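Local atomic coordinates of solute-binding protein (Thermoactinomyces vulgaris, PDB entry 2ZYN), a protein that probably captures cyclodextrins and related glucose oligosaccharides outside the cell and passes them to a membrane transporter for uptake. Residues L21-N26 with I49-V54; V56-Q61 with L77-H82; P81-G86 with V348-I353. One frame throughout, in Å; residues are numbered along the deposited sequence.

Contact 1: L21-N26 with I49-V54; sequences LVVWEN and IQVEVV. With GLC (alpha-D-glucopyranose), chain B.
Residues Leu21 to Glu25 and Gln50 to Val54 form the two parallel strands of a beta-alpha-beta unit whose connecting helix is 31-47. Five backbone hydrogen bonds join them, from Leu21 N to Gln50 O (2.8 Å) at one end to the more bent bond of Glu25 N to Val54 O (3.0 Å) at the other. On one face the Val23 side chain slants across that of Val51, CG2 to CG1 3.9 Å, while Leu21 CD1 rests on Ile49 CG2 (3.8 Å). The other face carries Trp24, whose side chain runs beside that of Val54, with CD1 3.9 Å from Val54 CB. At the strand's end Glu25 OE1 accepts Asn26 N, while Thr36 and Lys126 hold OE2. Asn26, its CG anti to the backbone N (chi1 -174°), directs its amide to the sugar; OD1 accepts the O3 hydroxyl of the chain B glucose (2.6 Å) and the backbone N of Leu58. A leucine here would probably leave that hydroxyl and Leu58 N without their shared acceptor and Gln32 without its ND2 partner. Apolar branches and backbone bonds thus hold the strand pair together, and a single amide at its end meets the sugar.

Contact 2: V56-Q61 with L77-H82; sequences VALLKQ and LVTWPH. With GLC (alpha-D-glucopyranose), chain C; GLC (alpha-D-glucopyranose), chain D; GLC (alpha-D-glucopyranose), chain E.
Val78, whose CB is directed at the 56-61 segment, lies beside the end of the side chain of Gln61, the first residue of helix 61-68. At Thr79 the contact passes to the backbone: the carbonyl oxygen lies 3.3 Å from Gln61 CD, over the face of the amide group. Thr79 OG1 stands anti to its own backbone N (chi1 -174°) and is bonded to Gly283 O of strand 278-286, a rotation that leaves CG2 as the branch facing the Gln61 side chain. Trp80 follows with its CG set between the backbone N and the carbonyl carbon (chi1 54°). Its indole is met at an edge, near the ring plane, by Gln61 CB, 3.8 Å from CE3, while Trp80 CB lies 3.8 Å from Leu58 O. The ring also meets Tyr285, the planes inclined at about 55°. Pro81 completes the series. Its CD packs 3.7 Å from Leu58 CG, and the rest of the ring looks onto sugar, with CG 3.3 Å from O3 of the chain E glucose. From the opposing loop Leu59 adds both characters of a carbohydrate site: CD2 brushes C3 of the chain D glucose at 3.6 Å, and the backbone O accepts the O3 hydroxyl of the chain C glucose (2.6 Å). A buried contact of mixed apolar and polar groups thus carries, at its end, proline and leucine groups against the sugars and a main-chain acceptor for a hydroxyl, as is characteristic of the ligand cleft of a bacterial solute-binding protein, lined by loops that follow the strands.

Contact 3: P81-G86 with V348-I353; sequences PHDRLG and VPMPSI. With GLC (alpha-D-glucopyranose), chain D; GLC (alpha-D-glucopyranose), chain C; GLC (alpha-D-glucopyranose), chain E.
Met350 and Asp83 meet at the wall of the sugar cleft, where a short 3-10 turn leads into helix 85-90 with Arg84 at its N-cap position. Asp83 has its CG between the backbone N and the carbonyl carbon (chi1 54°), and this turns both carboxylate oxygens to one glucose. OD1 takes the O2 hydroxyl of the chain D sugar in a very short bond of 2.5 Å, and OD2 takes the neighbouring O3 hydroxyl at 2.7 Å; the two hydroxyls together probably hold the carboxylate's rotation, and OD2 also has a weak bond from Trp360 NE1. Met350 runs extended to its sulfur and then bends (chi3 -76°), laying CE 3.3 Å from Asp83 OD1 and close to the same sugar. Arg84 makes its bend at chi3 (65°), which brings NH1 to O2 of the chain C glucose at 2.8 Å; salt bridges from NE to Glu87 and NH2 to Glu63 hold the guanidinium. The His82 ring presents its edge to Ser352 CB and the backbone of Pro349, while NE2 is engaged with Ile279 O. Close contacts also join the backbones: Asp83 CA approaches Pro351 O at 3.3 Å, while Ser352 CB touches His82 O (3.4 Å). At Gly86 the backbones come so near that a CB would collide with Ser352 O, the atom to which Gly86 N gives a weak hydrogen bond of 2.9 Å.

The three contacts run from a strand pair that touches sugar at its end into the ligand cleft. Along the chain, contact 1 closes before contact 2 opens, and contact 3 begins on Pro81 and His82, where contact 2 ends, but finds its partner 262 residues later. The centres of contacts 1 and 2 lie about 13 Å apart, as do those of 2 and 3, whereas 1 and 3 are about 24 Å apart. Contacts 1 and 2 are joined by probable backbone bonds, Trp24 N with Leu77 O and Val56 N with Glu25 O. Contacts 2 and 3 both reach the sheet containing strands 77-81, 278-286 and 348-349. The principle is familiar: distant segments converge on bound glucose units, three of them linked.

Contact 1: L21-N26 with I49-V54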
loop_
_atom_site.group_PDB
_atom_site.type_symbol
_atom_site.label_atom_id
_atom_site.label_comp_id
_atom_site.label_asym_id
_atom_site.label_seq_id
_atom_site.Cartn_x
_atom_site.Cartn_y
_atom_site.Cartn_z
ATOM N N LEU A 21 21.530 -12.706 10.949
ATOM C CA LEU A 21 20.847 -11.881 9.959
ATOM C C LEU A 21 19.840 -10.951 10.632
ATOM O O LEU A 21 19.282 -11.284 11.677
ATOM C CB LEU A 21 20.158 -12.758 8.906
ATOM C CG LEU A 21 21.060 -13.627 8.017
ATOM C CD1 LEU A 21 20.243 -14.656 7.254
ATOM C CD2 LEU A 21 21.888 -12.783 7.053
ATOM N N VAL A 22 19.634 -9.778 10.037
ATOM C CA VAL A 22 18.688 -8.790 10.557
ATOM C C VAL A 22 17.584 -8.545 9.530
ATOM O O VAL A 22 17.857 -8.348 8.345
ATOM C CB VAL A 22 19.390 -7.453 10.933
ATOM C CG1 VAL A 22 18.394 -6.433 11.469
ATOM C CG2 VAL A 22 20.487 -7.687 11.963
ATOM N N VAL A 23 16.341 -8.577 9.998
ATOM C CA VAL A 23 15.175 -8.350 9.149
ATOM C C VAL A 23 14.358 -7.195 9.726
ATOM O O VAL A 23 14.057 -7.191 10.918
ATOM C CB VAL A 23 14.295 -9.626 9.058
ATOM C CG1 VAL A 23 12.971 -9.339 8.374
ATOM C CG2 VAL A 23 15.025 -10.739 8.323
ATOM N N TRP A 24 14.014 -6.213 8.896
ATOM C CA TRP A 24 13.083 -5.169 9.327
ATOM C C TRP A 24 11.679 -5.471 8.830
ATOM O O TRP A 24 11.432 -5.505 7.621
ATOM C CB TRP A 24 13.505 -3.778 8.846
ATOM C CG TRP A 24 14.743 -3.231 9.488
ATOM C CD1 TRP A 24 15.360 -3.686 10.618
ATOM C CD2 TRP A 24 15.495 -2.097 9.047
ATOM N NE1 TRP A 24 16.465 -2.916 10.895
ATOM C CE2 TRP A 24 16.569 -1.932 9.949
ATOM C CE3 TRP A 24 15.371 -1.206 7.972
ATOM C CZ2 TRP A 24 17.518 -0.912 9.807
ATOM C CZ3 TRP A 24 16.312 -0.191 7.831
ATOM C CH2 TRP A 24 17.372 -0.055 8.747
ATOM N N GLU A 25 10.769 -5.699 9.775
ATOM C CA GLU A 25 9.359 -5.908 9.466
ATOM C C GLU A 25 8.543 -4.732 9.984
ATOM O O GLU A 25 8.934 -4.074 10.948
ATOM C CB GLU A 25 8.858 -7.235 10.062
ATOM C CG GLU A 25 7.373 -7.559 9.822
ATOM C CD GLU A 25 7.001 -7.667 8.346
ATOM O OE1 GLU A 25 6.807 -6.622 7.690
ATOM O OE2 GLU A 25 6.874 -8.804 7.845
ATOM N N ASN A 26 7.419 -4.467 9.322
ATOM C CA ASN A 26 6.504 -3.394 9.700
ATOM C C ASN A 26 6.185 -3.405 11.195
ATOM O O ASN A 26 5.811 -4.441 11.752
ATOM C CB ASN A 26 5.214 -3.495 8.876
ATOM C CG ASN A 26 4.261 -2.332 9.116
ATOM O OD1 ASN A 26 4.670 -1.237 9.502
ATOM N ND2 ASN A 26 2.975 -2.566 8.858
ATOM N N ILE A 49 21.345 -20.325 11.701
ATOM C CA ILE A 49 21.601 -18.895 11.534
ATOM C C ILE A 49 20.627 -18.083 12.380
ATOM O O ILE A 49 19.413 -18.149 12.174
ATOM C CB ILE A 49 21.478 -18.452 10.048
ATOM C CG1 ILE A 49 22.361 -19.318 9.142
ATOM C CG2 ILE A 49 21.825 -16.967 9.895
ATOM C CD1 ILE A 49 21.961 -19.301 7.673
ATOM N N GLN A 50 21.169 -17.325 13.330
ATOM C CA GLN A 50 20.368 -16.432 14.166
ATOM C C GLN A 50 19.740 -15.341 13.308
ATOM O O GLN A 50 20.419 -14.711 12.495
ATOM C CB GLN A 50 21.236 -15.789 15.253
ATOM C CG GLN A 50 21.711 -16.734 16.351
ATOM C CD GLN A 50 20.649 -16.987 17.404
ATOM O OE1 GLN A 50 19.739 -17.789 17.202
ATOM N NE2 GLN A 50 20.767 -16.306 18.541
ATOM N N VAL A 51 18.436 -15.138 13.476
ATOM C CA VAL A 51 17.727 -14.081 12.762
ATOM C C VAL A 51 16.989 -13.180 13.746
ATOM O O VAL A 51 16.183 -13.651 14.555
ATOM C CB VAL A 51 16.724 -14.634 11.716
ATOM C CG1 VAL A 51 16.162 -13.496 10.873
ATOM C CG2 VAL A 51 17.386 -15.675 10.817
ATOM N N GLU A 52 17.276 -11.885 13.664
ATOM C CA GLU A 52 16.617 -10.889 14.498
ATOM C C GLU A 52 15.619 -10.077 13.676
ATOM O O GLU A 52 15.999 -9.370 12.740
ATOM C CB GLU A 52 17.651 -9.972 15.152
ATOM C CG GLU A 52 17.064 -8.908 16.072
ATOM C CD GLU A 52 18.090 -7.885 16.532
ATOM O OE1 GLU A 52 18.968 -7.496 15.735
ATOM O OE2 GLU A 52 18.005 -7.455 17.698
ATOM N N VAL A 53 14.343 -10.192 14.036
ATOM C CA VAL A 53 13.281 -9.439 13.372
ATOM C C VAL A 53 12.958 -8.184 14.180
ATOM O O VAL A 53 12.433 -8.265 15.292
ATOM C CB VAL A 53 12.008 -10.287 13.160
ATOM C CG1 VAL A 53 10.934 -9.477 12.425
ATOM C CG2 VAL A 53 12.336 -11.553 12.383
ATOM N N VAL A 54 13.282 -7.032 13.599
ATOM C CA VAL A 54 13.144 -5.738 14.264
ATOM C C VAL A 54 11.993 -4.933 13.649
ATOM O O VAL A 54 11.931 -4.776 12.429
ATOM C CB VAL A 54 14.468 -4.932 14.168
ATOM C CG1 VAL A 54 14.330 -3.548 14.804
ATOM C CG2 VAL A 54 15.620 -5.709 14.800
HETATM C C1 GLC B . 1.535 3.366 11.325
HETATM C C2 GLC B . 2.211 2.011 11.335
HETATM C C3 GLC B . 1.855 1.183 10.085
HETATM C C4 GLC B . 0.330 1.054 9.828
HETATM C C5 GLC B . -0.428 2.443 10.069
HETATM C C6 GLC B . -1.921 2.291 10.391
HETATM O O2 GLC B . 3.642 2.092 11.465
HETATM O O3 GLC B . 2.442 -0.116 10.194
HETATM O O4 GLC B . 0.217 0.685 8.458
HETATM O O5 GLC B . 0.123 3.282 11.155
HETATM O O6 GLC B . -2.068 1.422 11.503
#

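Contact 2: V56-Q61 with L77-H82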
loop_
_atom_site.group_PDB
_atom_site.type_symbol
_atom_site.label_atom_id
_atom_site.label_comp_id
_atom_site.label_asym_id
_atom_site.label_seq_id
_atom_site.Cartn_x
_atom_site.Cartn_y
_atom_site.Cartn_z
ATOM N N VAL A 56 10.212 -1.875 12.318
ATOM C CA VAL A 56 10.411 -0.534 11.779
ATOM C C VAL A 56 9.218 -0.227 10.880
ATOM O O VAL A 56 8.909 -1.002 9.970
ATOM C CB VAL A 56 11.711 -0.419 10.934
ATOM C CG1 VAL A 56 11.919 1.015 10.453
ATOM C CG2 VAL A 56 12.933 -0.898 11.718
ATOM N N ALA A 57 8.550 0.897 11.138
ATOM C CA ALA A 57 7.379 1.306 10.355
ATOM C C ALA A 57 7.588 1.157 8.850
ATOM O O ALA A 57 8.611 1.577 8.311
ATOM C CB ALA A 57 6.977 2.732 10.700
ATOM N N LEU A 58 6.601 0.561 8.184
ATOM C CA LEU A 58 6.649 0.309 6.740
ATOM C C LEU A 58 7.156 1.509 5.930
ATOM O O LEU A 58 7.991 1.360 5.037
ATOM C CB LEU A 58 5.258 -0.106 6.245
ATOM C CG LEU A 58 5.099 -0.584 4.801
ATOM C CD1 LEU A 58 5.658 -1.999 4.615
ATOM C CD2 LEU A 58 3.641 -0.519 4.392
ATOM N N LEU A 59 6.565 2.677 6.188
ATOM C CA LEU A 59 6.896 3.910 5.481
ATOM C C LEU A 59 8.152 4.657 5.980
ATOM O O LEU A 59 8.513 5.704 5.421
ATOM C CB LEU A 59 5.643 4.813 5.391
ATOM C CG LEU A 59 4.398 4.220 4.680
ATOM C CD1 LEU A 59 3.194 5.158 4.779
ATOM C CD2 LEU A 59 4.697 3.912 3.214
ATOM N N LYS A 60 8.802 4.120 7.025
ATOM C CA LYS A 60 10.035 4.705 7.542
ATOM C C LYS A 60 11.265 3.890 7.144
ATOM O O LYS A 60 12.394 4.382 7.245
ATOM C CB LYS A 60 9.965 4.874 9.062
ATOM C CG LYS A 60 8.967 5.933 9.534
ATOM C CD LYS A 60 9.036 6.154 11.046
ATOM C CE LYS A 60 10.237 7.010 11.447
ATOM N NZ LYS A 60 10.318 7.218 12.922
ATOM N N GLN A 61 11.044 2.657 6.677
ATOM C CA GLN A 61 12.140 1.729 6.384
ATOM C C GLN A 61 13.116 2.208 5.311
ATOM O O GLN A 61 14.328 2.060 5.478
ATOM C CB GLN A 61 11.613 0.332 6.021
ATOM C CG GLN A 61 11.126 -0.466 7.229
ATOM C CD GLN A 61 10.985 -1.957 6.971
ATOM O OE1 GLN A 61 10.175 -2.632 7.607
ATOM N NE2 GLN A 61 11.780 -2.479 6.051
ATOM N N LEU A 77 17.393 -7.854 5.198
ATOM C CA LEU A 77 16.099 -7.843 4.518
ATOM C C LEU A 77 15.225 -6.706 5.028
ATOM O O LEU A 77 15.111 -6.486 6.241
ATOM C CB LEU A 77 15.367 -9.176 4.700
ATOM C CG LEU A 77 15.467 -10.278 3.637
ATOM C CD1 LEU A 77 16.821 -10.344 2.951
ATOM C CD2 LEU A 77 15.096 -11.621 4.240
ATOM N N VAL A 78 14.612 -5.996 4.085
ATOM C CA VAL A 78 13.739 -4.857 4.367
ATOM C C VAL A 78 12.446 -5.010 3.562
ATOM O O VAL A 78 12.366 -5.851 2.668
ATOM C CB VAL A 78 14.428 -3.510 4.011
ATOM C CG1 VAL A 78 15.637 -3.262 4.917
ATOM C CG2 VAL A 78 14.846 -3.479 2.529
ATOM N N THR A 79 11.436 -4.207 3.883
ATOM C CA THR A 79 10.157 -4.263 3.172
ATOM C C THR A 79 9.467 -2.902 3.063
ATOM O O THR A 79 9.463 -2.118 4.010
ATOM C CB THR A 79 9.196 -5.311 3.815
ATOM O OG1 THR A 79 8.011 -5.437 3.017
ATOM C CG2 THR A 79 8.831 -4.929 5.262
ATOM N N TRP A 80 8.903 -2.643 1.887
ATOM C CA TRP A 80 8.027 -1.492 1.642
ATOM C C TRP A 80 7.249 -1.682 0.342
ATOM O O TRP A 80 7.663 -2.481 -0.508
ATOM C CB TRP A 80 8.792 -0.156 1.648
ATOM C CG TRP A 80 9.970 -0.064 0.726
ATOM C CD1 TRP A 80 9.947 0.112 -0.628
ATOM C CD2 TRP A 80 11.349 -0.104 1.104
ATOM N NE1 TRP A 80 11.230 0.172 -1.118
ATOM C CE2 TRP A 80 12.110 0.043 -0.077
ATOM C CE3 TRP A 80 12.017 -0.254 2.327
ATOM C CZ2 TRP A 80 13.510 0.039 -0.075
ATOM C CZ3 TRP A 80 13.412 -0.258 2.331
ATOM C CH2 TRP A 80 14.142 -0.106 1.134
ATOM N N PRO A 81 6.113 -0.969 0.185
ATOM C CA PRO A 81 5.356 -1.079 -1.068
ATOM C C PRO A 81 6.194 -0.694 -2.293
ATOM O O PRO A 81 7.061 0.171 -2.209
ATOM C CB PRO A 81 4.196 -0.099 -0.874
ATOM C CG PRO A 81 4.067 0.061 0.602
ATOM C CD PRO A 81 5.459 -0.048 1.137
ATOM N N HIS A 82 5.910 -1.343 -3.418
ATOM C CA HIS A 82 6.765 -1.302 -4.602
ATOM C C HIS A 82 6.886 0.056 -5.298
ATOM O O HIS A 82 7.750 0.217 -6.158
ATOM C CB HIS A 82 6.246 -2.309 -5.623
ATOM C CG HIS A 82 4.962 -1.887 -6.258
ATOM N ND1 HIS A 82 4.909 -1.257 -7.484
ATOM C CD2 HIS A 82 3.685 -1.958 -5.817
ATOM C CE1 HIS A 82 3.652 -0.981 -7.779
ATOM N NE2 HIS A 82 2.889 -1.398 -6.784
HETATM C C1 GLC C . 5.356 7.835 0.784
HETATM C C2 GLC C . 6.616 7.534 1.555
HETATM C C3 GLC C . 6.421 7.807 3.044
HETATM C C4 GLC C . 5.859 9.242 3.354
HETATM C C5 GLC C . 4.641 9.542 2.431
HETATM C C6 GLC C . 4.166 11.003 2.407
HETATM O O2 GLC C . 7.078 6.196 1.348
HETATM O O3 GLC C . 7.551 7.561 3.826
HETATM O O4 GLC C . 5.400 9.150 4.703
HETATM O O5 GLC C . 4.894 9.178 1.048
HETATM O O6 GLC C . 5.293 11.829 2.031
HETATM C C1 GLC D . 1.351 4.521 -0.347
HETATM C C2 GLC D . 2.737 4.305 -0.932
HETATM C C3 GLC D . 3.802 4.975 -0.057
HETATM C C4 GLC D . 3.476 6.484 0.215
HETATM C C5 GLC D . 2.023 6.655 0.702
HETATM C C6 GLC D . 1.564 8.095 0.746
HETATM O O2 GLC D . 3.029 2.929 -1.110
HETATM O O3 GLC D . 5.109 4.833 -0.530
HETATM O O4 GLC D . 4.332 6.915 1.239
HETATM O O5 GLC D . 1.098 5.923 -0.150
HETATM O O6 GLC D . 0.404 8.202 1.542
HETATM C C1 GLC E . -1.271 1.169 2.976
HETATM C C2 GLC E . -0.421 0.569 1.833
HETATM C C3 GLC E . 0.678 1.570 1.290
HETATM C C4 GLC E . 0.198 3.036 1.199
HETATM C C5 GLC E . -0.483 3.487 2.511
HETATM C C6 GLC E . -1.009 4.928 2.435
HETATM O O2 GLC E . 0.216 -0.654 2.243
HETATM O O3 GLC E . 1.062 1.208 -0.027
HETATM O O4 GLC E . 1.307 3.894 0.934
HETATM O O5 GLC E . -1.574 2.610 2.854
HETATM O O6 GLC E . -1.184 5.409 3.743
#

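Contact 3: P81-G86 with V348-I353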
loop_
_atom_site.group_PDB
_atom_site.type_symbol
_atom_site.label_atom_id
_atom_site.label_comp_id
_atom_site.label_asym_id
_atom_site.label_seq_id
_atom_site.Cartn_x
_atom_site.Cartn_y
_atom_site.Cartn_z
ATOM N N PRO A 81 6.113 -0.969 0.185
ATOM C CA PRO A 81 5.356 -1.079 -1.068
ATOM C C PRO A 81 6.194 -0.694 -2.293
ATOM O O PRO A 81 7.061 0.171 -2.209
ATOM C CB PRO A 81 4.196 -0.099 -0.874
ATOM C CG PRO A 81 4.067 0.061 0.602
ATOM C CD PRO A 81 5.459 -0.048 1.137
ATOM N N HIS A 82 5.910 -1.343 -3.418
ATOM C CA HIS A 82 6.765 -1.302 -4.602
ATOM C C HIS A 82 6.886 0.056 -5.298
ATOM O O HIS A 82 7.750 0.217 -6.158
ATOM C CB HIS A 82 6.246 -2.309 -5.623
ATOM C CG HIS A 82 4.962 -1.887 -6.258
ATOM N ND1 HIS A 82 4.909 -1.257 -7.484
ATOM C CD2 HIS A 82 3.685 -1.958 -5.817
ATOM C CE1 HIS A 82 3.652 -0.981 -7.779
ATOM N NE2 HIS A 82 2.889 -1.398 -6.784
ATOM N N ASP A 83 6.021 1.016 -4.966
ATOM C CA ASP A 83 6.021 2.307 -5.671
ATOM C C ASP A 83 7.376 3.007 -5.621
ATOM O O ASP A 83 7.767 3.683 -6.572
ATOM C CB ASP A 83 4.921 3.248 -5.162
ATOM C CG ASP A 83 4.968 3.451 -3.664
ATOM O OD1 ASP A 83 4.681 2.486 -2.928
ATOM O OD2 ASP A 83 5.250 4.583 -3.211
ATOM N N ARG A 84 8.095 2.829 -4.520
ATOM C CA ARG A 84 9.382 3.493 -4.347
ATOM C C ARG A 84 10.580 2.599 -4.683
ATOM O O ARG A 84 11.695 2.869 -4.250
ATOM C CB ARG A 84 9.501 4.060 -2.933
ATOM C CG ARG A 84 8.559 5.219 -2.642
ATOM C CD ARG A 84 8.722 5.719 -1.219
ATOM N NE ARG A 84 10.050 6.291 -0.989
ATOM C CZ ARG A 84 10.539 6.616 0.204
ATOM N NH1 ARG A 84 9.824 6.424 1.308
ATOM N NH2 ARG A 84 11.760 7.129 0.294
ATOM N N LEU A 85 10.346 1.538 -5.452
ATOM C CA LEU A 85 11.424 0.632 -5.856
ATOM C C LEU A 85 12.450 1.306 -6.772
ATOM O O LEU A 85 13.653 1.249 -6.504
ATOM C CB LEU A 85 10.864 -0.631 -6.521
ATOM C CG LEU A 85 11.879 -1.676 -6.995
ATOM C CD1 LEU A 85 12.683 -2.244 -5.838
ATOM C CD2 LEU A 85 11.178 -2.788 -7.748
ATOM N N GLY A 86 11.968 1.932 -7.846
ATOM C CA GLY A 86 12.827 2.653 -8.786
ATOM C C GLY A 86 13.698 3.672 -8.080
ATOM O O GLY A 86 14.894 3.778 -8.358
ATOM N N VAL A 348 -4.884 -0.430 -10.883
ATOM C CA VAL A 348 -3.635 -0.312 -11.628
ATOM C C VAL A 348 -2.476 -0.346 -10.635
ATOM O O VAL A 348 -2.557 0.279 -9.578
ATOM C CB VAL A 348 -3.569 0.996 -12.462
ATOM C CG1 VAL A 348 -4.529 0.943 -13.649
ATOM C CG2 VAL A 348 -3.859 2.222 -11.603
ATOM N N PRO A 349 -1.399 -1.082 -10.960
ATOM C CA PRO A 349 -0.248 -1.036 -10.064
ATOM C C PRO A 349 0.285 0.388 -9.947
ATOM O O PRO A 349 0.304 1.126 -10.938
ATOM C CB PRO A 349 0.785 -1.938 -10.756
ATOM C CG PRO A 349 0.316 -2.073 -12.167
ATOM C CD PRO A 349 -1.174 -1.965 -12.116
ATOM N N MET A 350 0.692 0.777 -8.742
ATOM C CA MET A 350 1.350 2.064 -8.546
ATOM C C MET A 350 2.574 2.141 -9.450
ATOM O O MET A 350 3.292 1.147 -9.601
ATOM C CB MET A 350 1.785 2.246 -7.092
ATOM C CG MET A 350 0.633 2.413 -6.116
ATOM S SD MET A 350 1.175 2.792 -4.446
ATOM C CE MET A 350 1.756 1.187 -3.898
ATOM N N PRO A 351 2.800 3.306 -10.084
ATOM C CA PRO A 351 4.067 3.496 -10.788
ATOM C C PRO A 351 5.246 3.224 -9.859
ATOM O O PRO A 351 5.156 3.468 -8.649
ATOM C CB PRO A 351 4.029 4.974 -11.193
ATOM C CG PRO A 351 2.584 5.295 -11.297
ATOM C CD PRO A 351 1.915 4.479 -10.215
ATOM N N SER A 352 6.329 2.691 -10.411
ATOM C CA SER A 352 7.510 2.388 -9.610
ATOM C C SER A 352 8.777 3.042 -10.161
ATOM O O SER A 352 9.878 2.761 -9.685
ATOM C CB SER A 352 7.698 0.871 -9.456
ATOM O OG SER A 352 7.798 0.236 -10.716
ATOM N N ILE A 353 8.618 3.924 -11.148
ATOM C CA ILE A 353 9.755 4.685 -11.680
ATOM C C ILE A 353 10.324 5.621 -10.605
ATOM O O ILE A 353 9.601 6.003 -9.685
ATOM C CB ILE A 353 9.397 5.452 -12.984
ATOM C CG1 ILE A 353 8.212 6.404 -12.770
ATOM C CG2 ILE A 353 9.121 4.465 -14.116
ATOM C CD1 ILE A 353 7.842 7.214 -13.998
HETATM C C1 GLC D . 1.351 4.521 -0.347
HETATM C C2 GLC D . 2.737 4.305 -0.932
HETATM C C3 GLC D . 3.802 4.975 -0.057
HETATM C C4 GLC D . 3.476 6.484 0.215
HETATM C C5 GLC D . 2.023 6.655 0.702
HETATM C C6 GLC D . 1.564 8.095 0.746
HETATM O O2 GLC D . 3.029 2.929 -1.110
HETATM O O3 GLC D . 5.109 4.833 -0.530
HETATM O O4 GLC D . 4.332 6.915 1.239
HETATM O O5 GLC D . 1.098 5.923 -0.150
HETATM O O6 GLC D . 0.404 8.202 1.542
HETATM C C1 GLC C . 5.356 7.835 0.784
HETATM C C2 GLC C . 6.616 7.534 1.555
HETATM C C3 GLC C . 6.421 7.807 3.044
HETATM C C4 GLC C . 5.859 9.242 3.354
HETATM C C5 GLC C . 4.641 9.542 2.431
HETATM C C6 GLC C . 4.166 11.003 2.407
HETATM O O2 GLC C . 7.078 6.196 1.348
HETATM O O3 GLC C . 7.551 7.561 3.826
HETATM O O4 GLC C . 5.400 9.150 4.703
HETATM O O5 GLC C . 4.894 9.178 1.048
HETATM O O6 GLC C . 5.293 11.829 2.031
HETATM C C1 GLC E . -1.271 1.169 2.976
HETATM C C2 GLC E . -0.421 0.569 1.833
HETATM C C3 GLC E . 0.678 1.570 1.290
HETATM C C4 GLC E . 0.198 3.036 1.199
HETATM C C5 GLC E . -0.483 3.487 2.511
HETATM C C6 GLC E . -1.009 4.928 2.435
HETATM O O2 GLC E . 0.216 -0.654 2.243
HETATM O O3 GLC E . 1.062 1.208 -0.027
HETATM O O4 GLC E . 1.307 3.894 0.934
HETATM O O5 GLC E . -1.574 2.610 2.854
HETATM O O6 GLC E . -1.184 5.409 3.743
HETATM O O HOH W 1 10.028 4.833 -7.227
#